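Local coordinates for protein probable ss-1,3-N-acetylglucosaminyltransferase (Staphylococcus aureus subsp. aureus N315, PDB 6H1J) that probably acts as a glycosyltransferase, combining a family 2 domain of the GT-A clan with a helical linker domain of the TarS type, at residues I168-S173 / Y274-L279; T247-Y252 / S305-K310; D296-L301 / N333-V338. All coordinates share one frame; numbering follows the deposited sequence.

Interaction 1: residues I168-S173 / Y274-L279; sequences IFYALS and YTTRLL
Phe169 and Tyr274 form a T-shaped aromatic pair where the loop preceding strand 177-179, part of the family 2 glycosyltransferase region, meets helix 264-281 of the TarS-type linker. It illustrates how a short 3-10 turn can be seated against a helix from the TarS-type linker region. The Phe169 ring offers a face to the edge of the Tyr274 ring, with centroids 5.6 Å apart and planes at 77°. Tyr274 CB lies over that same Phe169 ring as a CH-pi donor, 4.2 Å from its centroid. The anti torsion of Tyr274 (chi1 -177°) carries its ring on past CB, so that the ring edge also meets Phe169. The Phe169 carbonyl also meets the Arg277 side chain: Arg277 NE donates to Phe169 O at 3.4 Å, a weak bond bent to 131°.

Tyr170, next along, lies alongside Arg277 and runs in the opposite sense. Its ring face covers Arg277 CB, which is 4.2 Å from the ring centroid, while Tyr170 OH comes within 3.5 Å of Arg277 CA. That hydroxyl is hydrogen-bonded further along the helix, to Arg280 NH1, and also brushes the methyl of Thr276. Gln200 of helix 198-207 touches Tyr274 and Arg277, so a third element flanks the seam. Farther on in the loop, Leu172 CD1 meets Tyr274 near the plane of the ring, 4.1 Å from Tyr274 CE1.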
loop_
_atom_site.group_PDB
_atom_site.type_symbol
_atom_site.label_atom_id
_atom_site.label_comp_id
_atom_site.label_asym_id
_atom_site.label_seq_id
_atom_site.Cartn_x
_atom_site.Cartn_y
_atom_site.Cartn_z
ATOM N N ILE B 168 31.790 -1.941 -7.657
ATOM C CA ILE B 168 32.028 -3.027 -8.536
ATOM C C ILE B 168 30.731 -3.821 -8.814
ATOM O O ILE B 168 30.598 -4.406 -9.920
ATOM C CB ILE B 168 33.187 -3.903 -8.035
ATOM C CG1 ILE B 168 34.470 -3.063 -7.898
ATOM C CG2 ILE B 168 33.364 -5.097 -8.960
ATOM C CD1 ILE B 168 35.733 -3.857 -7.524
ATOM N N PHE B 169 29.736 -3.744 -7.925
ATOM C CA PHE B 169 28.494 -4.484 -8.130
ATOM C C PHE B 169 27.693 -3.868 -9.275
ATOM O O PHE B 169 26.755 -4.493 -9.737
ATOM C CB PHE B 169 27.613 -4.500 -6.875
ATOM C CG PHE B 169 27.956 -5.536 -5.843
ATOM C CD1 PHE B 169 28.445 -6.785 -6.200
ATOM C CD2 PHE B 169 27.834 -5.232 -4.487
ATOM C CE1 PHE B 169 28.725 -7.737 -5.228
ATOM C CE2 PHE B 169 28.118 -6.185 -3.521
ATOM C CZ PHE B 169 28.545 -7.439 -3.887
ATOM N N TYR B 170 28.021 -2.612 -9.636
ATOM C CA TYR B 170 27.414 -1.872 -10.718
ATOM C C TYR B 170 28.191 -2.031 -12.037
ATOM O O TYR B 170 27.833 -1.397 -13.031
ATOM C CB TYR B 170 27.263 -0.414 -10.284
ATOM C CG TYR B 170 26.295 -0.280 -9.139
ATOM C CD1 TYR B 170 26.731 -0.397 -7.827
ATOM C CD2 TYR B 170 24.933 -0.081 -9.352
ATOM C CE1 TYR B 170 25.847 -0.354 -6.765
ATOM C CE2 TYR B 170 24.047 0.017 -8.288
ATOM C CZ TYR B 170 24.498 -0.132 -6.996
ATOM O OH TYR B 170 23.619 -0.070 -5.942
ATOM N N ALA B 171 29.230 -2.875 -12.053
ATOM C CA ALA B 171 30.033 -3.118 -13.267
ATOM C C ALA B 171 30.401 -4.593 -13.389
ATOM O O ALA B 171 31.568 -4.907 -13.535
ATOM C CB ALA B 171 31.258 -2.245 -13.233
ATOM N N LEU B 172 29.437 -5.508 -13.338
ATOM C CA LEU B 172 29.790 -6.941 -13.231
ATOM C C LEU B 172 29.917 -7.691 -14.581
ATOM O O LEU B 172 29.997 -8.938 -14.562
ATOM C CB LEU B 172 28.723 -7.620 -12.375
ATOM C CG LEU B 172 28.704 -7.215 -10.891
ATOM C CD1 LEU B 172 27.485 -7.800 -10.204
ATOM C CD2 LEU B 172 29.972 -7.635 -10.196
ATOM N N SER B 173 30.067 -7.011 -15.723
ATOM C CA SER B 173 30.405 -7.734 -16.989
ATOM C C SER B 173 31.784 -8.426 -16.873
ATOM O O SER B 173 32.628 -8.004 -16.066
ATOM C CB SER B 173 30.394 -6.789 -18.176
ATOM O OG SER B 173 31.554 -5.968 -18.180
ATOM N N TYR B 274 24.449 -5.842 -2.674
ATOM C CA TYR B 274 24.013 -6.473 -3.879
ATOM C C TYR B 274 22.476 -6.362 -3.991
ATOM O O TYR B 274 21.963 -6.068 -5.054
ATOM C CB TYR B 274 24.465 -7.938 -3.998
ATOM C CG TYR B 274 24.027 -8.481 -5.329
ATOM C CD1 TYR B 274 24.704 -8.137 -6.490
ATOM C CD2 TYR B 274 22.856 -9.207 -5.458
ATOM C CE1 TYR B 274 24.235 -8.524 -7.740
ATOM C CE2 TYR B 274 22.386 -9.619 -6.698
ATOM C CZ TYR B 274 23.063 -9.255 -7.847
ATOM O OH TYR B 274 22.595 -9.628 -9.076
ATOM N N THR B 275 21.747 -6.688 -2.915
ATOM C CA THR B 275 20.291 -6.509 -2.877
ATOM C C THR B 275 19.933 -5.098 -3.369
ATOM O O THR B 275 19.012 -4.920 -4.200
ATOM C CB THR B 275 19.701 -6.716 -1.477
ATOM O OG1 THR B 275 19.928 -8.062 -1.063
ATOM C CG2 THR B 275 18.200 -6.474 -1.472
ATOM N N THR B 276 20.656 -4.102 -2.850
ATOM C CA THR B 276 20.429 -2.688 -3.246
ATOM C C THR B 276 20.627 -2.564 -4.759
ATOM O O THR B 276 19.769 -1.955 -5.421
ATOM C CB THR B 276 21.366 -1.739 -2.491
ATOM O OG1 THR B 276 21.077 -1.842 -1.097
ATOM C CG2 THR B 276 21.233 -0.301 -2.944
ATOM N N ARG B 277 21.729 -3.125 -5.269
ATOM C CA ARG B 277 22.030 -3.086 -6.724
ATOM C C ARG B 277 20.878 -3.755 -7.481
ATOM O O ARG B 277 20.429 -3.187 -8.492
ATOM C CB ARG B 277 23.371 -3.772 -7.006
ATOM C CG ARG B 277 23.366 -4.687 -8.222
ATOM C CD ARG B 277 23.256 -3.934 -9.531
ATOM N NE ARG B 277 23.509 -4.794 -10.678
ATOM C CZ ARG B 277 22.572 -5.454 -11.347
ATOM N NH1 ARG B 277 22.261 -5.091 -12.579
ATOM N NH2 ARG B 277 21.957 -6.480 -10.788
ATOM N N LEU B 278 20.419 -4.911 -6.991
ATOM C CA LEU B 278 19.326 -5.640 -7.611
ATOM C C LEU B 278 18.046 -4.781 -7.688
ATOM O O LEU B 278 17.390 -4.709 -8.709
ATOM C CB LEU B 278 19.153 -6.944 -6.833
ATOM C CG LEU B 278 18.122 -7.932 -7.342
ATOM C CD1 LEU B 278 18.492 -8.447 -8.728
ATOM C CD2 LEU B 278 17.996 -9.097 -6.368
ATOM N N LEU B 279 17.700 -4.065 -6.625
ATOM C CA LEU B 279 16.486 -3.245 -6.606
ATOM C C LEU B 279 16.647 -1.971 -7.450
ATOM O O LEU B 279 15.644 -1.453 -7.995
ATOM C CB LEU B 279 16.153 -2.880 -5.162
ATOM C CG LEU B 279 15.668 -4.040 -4.296
ATOM C CD1 LEU B 279 15.539 -3.566 -2.865
ATOM C CD2 LEU B 279 14.339 -4.598 -4.779
#

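Interaction 2: residues T247-Y252 / S305-K310; sequences TINEIY and SKTINK
Thr307 and Asn249, the most heavily covered residues here, face each other where helix 244-256 meets the last turn of helix 294-308. The CA atoms of this pair are only 5.7 Å apart, a close approach consistent with the small threonine side chain. The Thr307 methyl, CG2, anti to the backbone N, lies 3.9 Å from Asn249 CA and 4.0 Å from Ile248 CG2. The polar branch of the same residue is turned back into its own helix, where OG1 is hydrogen-bonded to Asn303 O.

The Asn249 amide works at both ends through water. ND2 donates to one water at 2.6 Å, and that water donates on to Thr307 O. A second water donates to Asn249 OD1 and accepts from Lys310 NZ at 2.9 Å; the two bridges are consistent with the amide's modelled orientation. The Lys310 and Asn249 side chains cross at about a right angle, Lys310 CE lying 3.6 Å from Asn249 ND2.

Deeper in, Ile308 CD1 lies 4.0 Å from Tyr252 CZ, and the tyrosine hydroxyl is hydrogen-bonded to Thr275. Methyl contacts inside and water bridges on the Asn249-Lys310 side make this a helix-helix interface of the all-helical TarS-type linker domain.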
loop_
_atom_site.group_PDB
_atom_site.type_symbol
_atom_site.label_atom_id
_atom_site.label_comp_id
_atom_site.label_asym_id
_atom_site.label_seq_id
_atom_site.Cartn_x
_atom_site.Cartn_y
_atom_site.Cartn_z
ATOM N N THR B 247 20.156 -17.694 -11.252
ATOM C CA THR B 247 21.419 -16.985 -11.334
ATOM C C THR B 247 21.611 -16.072 -10.110
ATOM O O THR B 247 22.721 -16.010 -9.545
ATOM C CB THR B 247 21.517 -16.246 -12.672
ATOM O OG1 THR B 247 21.363 -17.219 -13.716
ATOM C CG2 THR B 247 22.828 -15.507 -12.827
ATOM N N ILE B 248 20.565 -15.325 -9.728
ATOM C CA ILE B 248 20.637 -14.406 -8.595
ATOM C C ILE B 248 20.940 -15.232 -7.344
ATOM O O ILE B 248 21.789 -14.849 -6.527
ATOM C CB ILE B 248 19.369 -13.537 -8.455
ATOM C CG1 ILE B 248 19.110 -12.651 -9.677
ATOM C CG2 ILE B 248 19.380 -12.712 -7.171
ATOM C CD1 ILE B 248 20.269 -11.800 -10.150
ATOM N N ASN B 249 20.303 -16.388 -7.221
ATOM C CA ASN B 249 20.490 -17.278 -6.054
ATOM C C ASN B 249 21.959 -17.708 -5.946
ATOM O O ASN B 249 22.556 -17.750 -4.850
ATOM C CB ASN B 249 19.606 -18.511 -6.181
ATOM C CG ASN B 249 19.746 -19.460 -5.009
ATOM O OD1 ASN B 249 20.091 -20.614 -5.222
ATOM N ND2 ASN B 249 19.497 -19.002 -3.784
ATOM N N GLU B 250 22.556 -18.049 -7.096
ATOM C CA GLU B 250 23.962 -18.486 -7.132
ATOM C C GLU B 250 24.894 -17.330 -6.764
ATOM O O GLU B 250 25.918 -17.590 -6.161
ATOM C CB GLU B 250 24.335 -19.064 -8.498
ATOM C CG GLU B 250 23.613 -20.355 -8.822
ATOM C CD GLU B 250 24.001 -21.573 -7.988
ATOM O OE1 GLU B 250 25.190 -21.683 -7.612
ATOM O OE2 GLU B 250 23.113 -22.429 -7.725
ATOM N N ILE B 251 24.526 -16.079 -7.071
ATOM C CA ILE B 251 25.297 -14.930 -6.636
ATOM C C ILE B 251 25.298 -14.847 -5.093
ATOM O O ILE B 251 26.374 -14.720 -4.450
ATOM C CB ILE B 251 24.778 -13.652 -7.296
ATOM C CG1 ILE B 251 25.159 -13.588 -8.781
ATOM C CG2 ILE B 251 25.246 -12.419 -6.572
ATOM C CD1 ILE B 251 24.495 -12.432 -9.501
ATOM N N TYR B 252 24.124 -14.963 -4.458
ATOM C CA TYR B 252 24.104 -14.907 -2.988
ATOM C C TYR B 252 24.849 -16.112 -2.397
ATOM O O TYR B 252 25.601 -15.997 -1.395
ATOM C CB TYR B 252 22.661 -14.827 -2.479
ATOM C CG TYR B 252 21.967 -13.503 -2.697
ATOM C CD1 TYR B 252 22.396 -12.367 -2.042
ATOM C CD2 TYR B 252 20.855 -13.383 -3.526
ATOM C CE1 TYR B 252 21.759 -11.150 -2.204
ATOM C CE2 TYR B 252 20.192 -12.169 -3.686
ATOM C CZ TYR B 252 20.651 -11.043 -3.036
ATOM O OH TYR B 252 20.017 -9.835 -3.148
ATOM N N SER B 305 10.946 -13.781 -4.202
ATOM C CA SER B 305 10.686 -13.961 -2.787
ATOM C C SER B 305 11.484 -15.142 -2.210
ATOM O O SER B 305 12.129 -15.041 -1.101
ATOM C CB SER B 305 9.212 -14.143 -2.553
ATOM O OG SER B 305 8.965 -14.158 -1.158
ATOM N N LYS B 306 11.419 -16.277 -2.900
ATOM C CA LYS B 306 12.001 -17.461 -2.354
ATOM C C LYS B 306 13.530 -17.374 -2.455
ATOM O O LYS B 306 14.227 -17.915 -1.589
ATOM C CB LYS B 306 11.394 -18.717 -2.975
ATOM C CG LYS B 306 11.826 -19.058 -4.376
ATOM C CD LYS B 306 11.126 -20.302 -4.899
ATOM C CE LYS B 306 9.667 -20.073 -5.246
ATOM N NZ LYS B 306 8.836 -21.256 -4.904
ATOM N N THR B 307 14.032 -16.601 -3.429
ATOM C CA THR B 307 15.459 -16.362 -3.550
ATOM C C THR B 307 15.937 -15.468 -2.398
ATOM O O THR B 307 16.913 -15.767 -1.728
ATOM C CB THR B 307 15.806 -15.782 -4.926
ATOM O OG1 THR B 307 15.406 -16.780 -5.873
ATOM C CG2 THR B 307 17.264 -15.397 -5.039
ATOM N N ILE B 308 15.276 -14.337 -2.199
ATOM C CA ILE B 308 15.701 -13.421 -1.155
ATOM C C ILE B 308 15.472 -14.046 0.225
ATOM O O ILE B 308 16.225 -13.731 1.160
ATOM C CB ILE B 308 14.998 -12.057 -1.264
ATOM C CG1 ILE B 308 15.766 -10.960 -0.533
ATOM C CG2 ILE B 308 13.594 -12.157 -0.739
ATOM C CD1 ILE B 308 17.201 -10.842 -0.969
ATOM N N ASN B 309 14.477 -14.928 0.387
ATOM C CA ASN B 309 14.239 -15.500 1.731
ATOM C C ASN B 309 15.310 -16.537 2.107
ATOM O O ASN B 309 15.363 -16.966 3.265
ATOM C CB ASN B 309 12.826 -16.029 1.925
ATOM C CG ASN B 309 11.870 -14.875 2.179
ATOM O OD1 ASN B 309 12.246 -13.834 2.744
ATOM N ND2 ASN B 309 10.659 -15.011 1.701
ATOM N N LYS B 310 16.222 -16.847 1.194
ATOM C CA LYS B 310 17.418 -17.652 1.558
ATOM C C LYS B 310 18.589 -16.768 2.014
ATOM O O LYS B 310 19.633 -17.296 2.443
ATOM C CB LYS B 310 17.791 -18.517 0.359
ATOM C CG LYS B 310 16.809 -19.654 0.137
ATOM C CD LYS B 310 17.185 -20.513 -1.026
ATOM C CE LYS B 310 16.482 -20.181 -2.318
ATOM N NZ LYS B 310 16.688 -21.268 -3.304
HETATM O O HOH W 1 19.568 -16.814 -2.459
HETATM O O HOH W 2 19.194 -22.726 -3.127
#

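Interaction 3: residues D296-L301 / N333-V338; sequences DKIEWL and NDLLAV
The amide of Asn333 meets Leu301 with its oxygen end, OD1 lying 3.5 Å from Leu301 CG, while ND2 is hydrogen-bonded to Asn302 OD1 one residue farther along the same helix. The bond from ND2 would favour this rotation of the amide, leaving OD1 against the leucine. The other flat group, the Asp334 carboxylate, is met from above its plane: Ala337 N donates to Asp334 OD1 at 3.1 Å, from 54° out of the plane, with the N-H...O angle a fairly straight 158°. The two residues mark a helix-to-helix junction in the TarS-type linker domain. Asn333, with its positive phi, ends the preceding helix in a Schellman motif, and Asp334 is the N-cap of helix 335-344.

Leu301, on helix 294-308, fits against this junction and buries more surface than any other residue of the contact. Its CD2 branch presses on the start of the new helix, 3.5 Å from Leu335 N and 3.7 Å from Leu335 CB. Its CD1 branch meets Val338, three residues on, with Val338 CG2 at 4.0 Å as the two side chains pass in opposite senses. The leucine fork thus spans the first turn.

The capped helix also faces the other copies of the protein: Asp334 and Ala337 pack on Leu336 of the third subunit, and Leu336 on Ala337 of the second. A magnesium ion lies about 5 Å from the Asp334 side chain.

Farther back along helix 294-308, Ile298 CD1 reaches Leu335 CB at 4.3 Å. The Lys297 chain bends at its third torsion (-78°), and NZ is hydrogen-bonded to Ser290 O and Ala288 O. Its aliphatic part crosses Leu335 at about a right angle, Lys297 CD resting 4.1 Å from Leu335 CD1.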
loop_
_atom_site.group_PDB
_atom_site.type_symbol
_atom_site.label_atom_id
_atom_site.label_comp_id
_atom_site.label_asym_id
_atom_site.label_seq_id
_atom_site.Cartn_x
_atom_site.Cartn_y
_atom_site.Cartn_z
ATOM N N ASP B 296 2.593 -14.851 -15.222
ATOM C CA ASP B 296 4.028 -14.512 -15.300
ATOM C C ASP B 296 4.476 -13.628 -14.127
ATOM O O ASP B 296 5.548 -13.843 -13.549
ATOM C CB ASP B 296 4.359 -13.798 -16.607
ATOM C CG ASP B 296 4.155 -14.659 -17.840
ATOM O OD1 ASP B 296 3.988 -15.899 -17.694
ATOM O OD2 ASP B 296 4.125 -14.073 -18.946
ATOM N N LYS B 297 3.642 -12.640 -13.745
ATOM C CA LYS B 297 3.999 -11.652 -12.745
ATOM C C LYS B 297 4.080 -12.290 -11.345
ATOM O O LYS B 297 4.973 -11.990 -10.551
ATOM C CB LYS B 297 2.936 -10.546 -12.746
ATOM C CG LYS B 297 3.235 -9.356 -11.852
ATOM C CD LYS B 297 2.086 -8.330 -11.889
ATOM C CE LYS B 297 2.118 -7.482 -13.144
ATOM N NZ LYS B 297 1.149 -6.376 -13.078
ATOM N N ILE B 298 3.124 -13.175 -11.043
ATOM C CA ILE B 298 3.049 -13.847 -9.753
ATOM C C ILE B 298 4.203 -14.853 -9.642
ATOM O O ILE B 298 4.718 -15.050 -8.541
ATOM C CB ILE B 298 1.656 -14.463 -9.478
ATOM C CG1 ILE B 298 1.404 -14.651 -7.976
ATOM C CG2 ILE B 298 1.410 -15.766 -10.202
ATOM C CD1 ILE B 298 1.612 -13.405 -7.135
ATOM N N GLU B 299 4.597 -15.454 -10.769
ATOM C CA GLU B 299 5.760 -16.357 -10.826
ATOM C C GLU B 299 7.034 -15.562 -10.532
ATOM O O GLU B 299 7.861 -15.990 -9.724
ATOM C CB GLU B 299 5.840 -17.096 -12.168
ATOM C CG GLU B 299 4.806 -18.211 -12.320
ATOM C CD GLU B 299 4.535 -18.714 -13.733
ATOM O OE1 GLU B 299 5.200 -18.249 -14.642
ATOM O OE2 GLU B 299 3.700 -19.617 -13.923
ATOM N N TRP B 300 7.165 -14.396 -11.166
ATOM C CA TRP B 300 8.293 -13.553 -10.991
ATOM C C TRP B 300 8.459 -13.242 -9.495
ATOM O O TRP B 300 9.520 -13.463 -8.916
ATOM C CB TRP B 300 8.162 -12.279 -11.833
ATOM C CG TRP B 300 9.416 -11.470 -11.860
ATOM C CD1 TRP B 300 9.747 -10.440 -11.027
ATOM C CD2 TRP B 300 10.534 -11.649 -12.754
ATOM N NE1 TRP B 300 10.987 -9.961 -11.344
ATOM C CE2 TRP B 300 11.498 -10.677 -12.397
ATOM C CE3 TRP B 300 10.834 -12.545 -13.787
ATOM C CZ2 TRP B 300 12.748 -10.594 -13.035
ATOM C CZ3 TRP B 300 12.068 -12.468 -14.409
ATOM C CH2 TRP B 300 12.996 -11.488 -14.057
ATOM N N LEU B 301 7.389 -12.756 -8.867
ATOM C CA LEU B 301 7.432 -12.355 -7.476
ATOM C C LEU B 301 7.820 -13.545 -6.582
ATOM O O LEU B 301 8.627 -13.419 -5.678
ATOM C CB LEU B 301 6.065 -11.798 -7.061
ATOM C CG LEU B 301 5.910 -11.578 -5.549
ATOM C CD1 LEU B 301 6.900 -10.541 -5.056
ATOM C CD2 LEU B 301 4.504 -11.154 -5.194
ATOM N N ASN B 333 6.182 -11.880 0.004
ATOM C CA ASN B 333 5.572 -12.526 -1.158
ATOM C C ASN B 333 4.168 -11.931 -1.391
ATOM O O ASN B 333 3.219 -12.671 -1.641
ATOM C CB ASN B 333 5.463 -14.045 -0.965
ATOM C CG ASN B 333 5.199 -14.781 -2.256
ATOM O OD1 ASN B 333 5.599 -14.323 -3.320
ATOM N ND2 ASN B 333 4.565 -15.940 -2.178
ATOM N N ASP B 334 4.069 -10.597 -1.322
ATOM C CA ASP B 334 2.803 -9.900 -1.284
ATOM C C ASP B 334 2.768 -8.926 -2.453
ATOM O O ASP B 334 3.353 -7.845 -2.360
ATOM C CB ASP B 334 2.658 -9.140 0.037
ATOM C CG ASP B 334 1.291 -8.534 0.307
ATOM O OD1 ASP B 334 0.649 -8.008 -0.634
ATOM O OD2 ASP B 334 0.896 -8.563 1.500
ATOM N N LEU B 335 2.078 -9.319 -3.530
ATOM C CA LEU B 335 2.115 -8.581 -4.767
ATOM C C LEU B 335 1.501 -7.195 -4.574
ATOM O O LEU B 335 2.045 -6.208 -5.098
ATOM C CB LEU B 335 1.372 -9.354 -5.855
ATOM C CG LEU B 335 1.118 -8.578 -7.148
ATOM C CD1 LEU B 335 2.408 -8.080 -7.784
ATOM C CD2 LEU B 335 0.354 -9.444 -8.110
ATOM N N LEU B 336 0.383 -7.133 -3.835
ATOM C CA LEU B 336 -0.286 -5.852 -3.543
ATOM C C LEU B 336 0.695 -4.877 -2.882
ATOM O O LEU B 336 0.750 -3.741 -3.271
ATOM C CB LEU B 336 -1.549 -6.068 -2.700
ATOM C CG LEU B 336 -2.663 -6.865 -3.381
ATOM C CD1 LEU B 336 -3.734 -7.265 -2.387
ATOM C CD2 LEU B 336 -3.264 -6.087 -4.544
ATOM N N ALA B 337 1.461 -5.333 -1.883
ATOM C CA ALA B 337 2.399 -4.454 -1.159
ATOM C C ALA B 337 3.541 -3.997 -2.086
ATOM O O ALA B 337 3.974 -2.849 -1.995
ATOM C CB ALA B 337 2.922 -5.141 0.084
ATOM N N VAL B 338 3.997 -4.877 -2.998
ATOM C CA VAL B 338 5.030 -4.495 -3.965
ATOM C C VAL B 338 4.476 -3.456 -4.934
ATOM O O VAL B 338 5.180 -2.490 -5.225
ATOM C CB VAL B 338 5.661 -5.662 -4.742
ATOM C CG1 VAL B 338 6.789 -5.138 -5.620
ATOM C CG2 VAL B 338 6.211 -6.749 -3.837
#

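The three contacts form a path from the glycosyltransferase region out to the subunit interface. Interaction 1 ties the loop before strand 177-179 to helix 264-281, and interaction 2, centred about 14 Å away, touches it directly, with Tyr274 packing on Ile248 and Ile251. Interactions 2 and 3, with centres about 15 Å apart, share helix 294-308 and touch through Ser305 and Asn333. Interactions 1 and 3 do not touch; their centres are about 22 Å apart. Along the chain, the segments of interaction 2 alternate with those of both others, while interaction 1 closes before interaction 3 opens. Linker helices are thus packed in succession between the family 2 region and the neighbouring subunits.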